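Local coordinates for IPT/TIG domain-containing protein BACOVA_02650 (PDB 5E7H) that binds polysaccharide at the cell surface and probably captures xyloglucan before its transport into the periplasm for degradation, at residues 179-184 against 215-220. Numbering follows the deposited sequence.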
loop_
_atom_site.group_PDB
_atom_site.type_symbol
_atom_site.label_atom_id
_atom_site.label_comp_id
_atom_site.label_asym_id
_atom_site.label_seq_id
_atom_site.Cartn_x
_atom_site.Cartn_y
_atom_site.Cartn_z
ATOM N N ILE A 179 -12.985 -6.027 -0.947
ATOM C CA ILE A 179 -12.055 -6.137 -2.075
ATOM C C ILE A 179 -12.285 -7.510 -2.721
ATOM O O ILE A 179 -12.221 -8.552 -2.043
ATOM C CB ILE A 179 -10.591 -5.984 -1.649
ATOM C CG1 ILE A 179 -10.377 -4.615 -0.981
ATOM C CG2 ILE A 179 -9.683 -6.141 -2.868
ATOM C CD1 ILE A 179 -8.940 -4.369 -0.446
ATOM N N ALA A 180 -12.586 -7.502 -4.016
ATOM C CA ALA A 180 -12.896 -8.725 -4.760
ATOM C C ALA A 180 -12.024 -8.769 -6.004
ATOM O O ALA A 180 -11.666 -7.726 -6.551
ATOM C CB ALA A 180 -14.350 -8.772 -5.139
ATOM N N MET A 181 -11.685 -9.975 -6.450
ATOM C CA MET A 181 -10.963 -10.171 -7.698
ATOM C C MET A 181 -11.630 -11.252 -8.552
ATOM O O MET A 181 -12.200 -12.219 -8.033
ATOM C CB MET A 181 -9.516 -10.560 -7.424
ATOM C CG MET A 181 -8.672 -9.461 -6.833
ATOM S SD MET A 181 -7.044 -10.106 -6.439
ATOM C CE MET A 181 -6.296 -8.624 -5.799
ATOM N N CYS A 182 -11.533 -11.079 -9.864
ATOM C CA CYS A 182 -11.986 -12.068 -10.860
ATOM C C CYS A 182 -13.464 -12.428 -10.751
ATOM O O CYS A 182 -13.884 -13.531 -11.126
ATOM C CB CYS A 182 -11.170 -13.347 -10.764
ATOM S SG CYS A 182 -9.396 -13.090 -10.921
ATOM N N GLU A 183 -14.246 -11.487 -10.243
ATOM C CA GLU A 183 -15.674 -11.663 -10.007
ATOM C C GLU A 183 -15.968 -12.883 -9.138
ATOM O O GLU A 183 -17.071 -13.430 -9.176
ATOM C CB GLU A 183 -16.446 -11.743 -11.339
ATOM C CG GLU A 183 -16.450 -10.405 -12.061
ATOM C CD GLU A 183 -17.487 -10.306 -13.154
ATOM O OE1 GLU A 183 -18.455 -11.098 -13.146
ATOM O OE2 GLU A 183 -17.329 -9.426 -14.025
ATOM N N ASN A 184 -15.002 -13.285 -8.316
ATOM C CA ASN A 184 -15.243 -14.375 -7.376
ATOM C C ASN A 184 -15.646 -13.788 -6.040
ATOM O O ASN A 184 -14.853 -13.665 -5.123
ATOM C CB ASN A 184 -14.021 -15.283 -7.223
ATOM C CG ASN A 184 -14.333 -16.506 -6.379
ATOM O OD1 ASN A 184 -15.467 -16.671 -5.926
ATOM N ND2 ASN A 184 -13.354 -17.381 -6.188
ATOM N N SER A 215 -4.801 -14.828 -0.024
ATOM C CA SER A 215 -5.823 -15.850 0.189
ATOM C C SER A 215 -7.125 -15.283 0.774
ATOM O O SER A 215 -8.157 -15.969 0.746
ATOM C CB SER A 215 -5.285 -16.952 1.106
ATOM O OG SER A 215 -4.972 -16.450 2.399
ATOM N N SER A 216 -7.080 -14.066 1.321
ATOM C CA SER A 216 -8.301 -13.457 1.858
ATOM C C SER A 216 -9.177 -12.870 0.754
ATOM O O SER A 216 -10.320 -12.490 1.033
ATOM C CB SER A 216 -7.974 -12.387 2.895
ATOM O OG SER A 216 -7.438 -11.236 2.300
ATOM N N VAL A 217 -8.684 -12.823 -0.489
ATOM C CA VAL A 217 -9.530 -12.366 -1.598
ATOM C C VAL A 217 -9.464 -13.345 -2.789
ATOM O O VAL A 217 -10.297 -13.250 -3.686
ATOM C CB VAL A 217 -9.237 -10.849 -2.007
ATOM C CG1 VAL A 217 -8.239 -10.168 -1.141
ATOM C CG2 VAL A 217 -9.084 -10.592 -3.489
ATOM N N VAL A 218 -8.596 -14.365 -2.726
ATOM C CA VAL A 218 -8.414 -15.328 -3.811
ATOM C C VAL A 218 -8.496 -16.748 -3.250
ATOM O O VAL A 218 -7.798 -17.060 -2.285
ATOM C CB VAL A 218 -7.044 -15.110 -4.518
ATOM C CG1 VAL A 218 -6.722 -16.280 -5.471
ATOM C CG2 VAL A 218 -7.012 -13.737 -5.237
ATOM N N ALA A 219 -9.330 -17.595 -3.861
ATOM C CA ALA A 219 -9.590 -18.944 -3.356
ATOM C C ALA A 219 -8.715 -20.031 -3.990
ATOM O O ALA A 219 -8.700 -21.175 -3.525
ATOM C CB ALA A 219 -11.039 -19.294 -3.571
ATOM N N ASP A 220 -8.014 -19.685 -5.061
ATOM C CA ASP A 220 -7.244 -20.650 -5.840
ATOM C C ASP A 220 -5.957 -21.096 -5.133
ATOM O O ASP A 220 -5.467 -20.433 -4.221
ATOM C CB ASP A 220 -6.927 -20.036 -7.202
ATOM C CG ASP A 220 -8.164 -19.455 -7.860
ATOM O OD1 ASP A 220 -8.959 -20.241 -8.417
ATOM O OD2 ASP A 220 -8.369 -18.227 -7.777
HETATM O O HOH W 1 -12.591 -11.973 -4.591
HETATM O O HOH W 2 -10.609 -13.974 -6.438
HETATM O O HOH W 3 -10.431 -16.759 -6.464
#
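The carboxamide of N184 meets A219 at its nitrogen end, where A219 CB lies 4.0 Å from N184 ND2, beyond the amide and displaced toward one face. With CG anti to the backbone N (chi1 -173°), the amide reaches across to a water that also accepts from A219 N and donates to D220 OD2, linking the two flat side-chain groups. Two further waters join the backbones through V217 O. One accepts from M181 N at 2.9 Å and also approaches N184 O; the other spans to M181 O, which receives N184 N in the type I' turn. The apolar part rests on M181, whose extended chain lays CG and SD alongside V217 CG2, CG at 3.6 Å, while SD lies 3.8 Å from V218 CG2. An alanine at M181 would probably leave both valine methyls without their thioether partner and open a gap beneath the loop. In this xyloglucan-binding domain, the contact fastens the loop following strand 207-213 to the end of strand 176-181. M181 also packs on L162 of strand 160-168, in the facing sheet, and on I234 of strand 233-240, while V218 leans on F226 of helix 223-227.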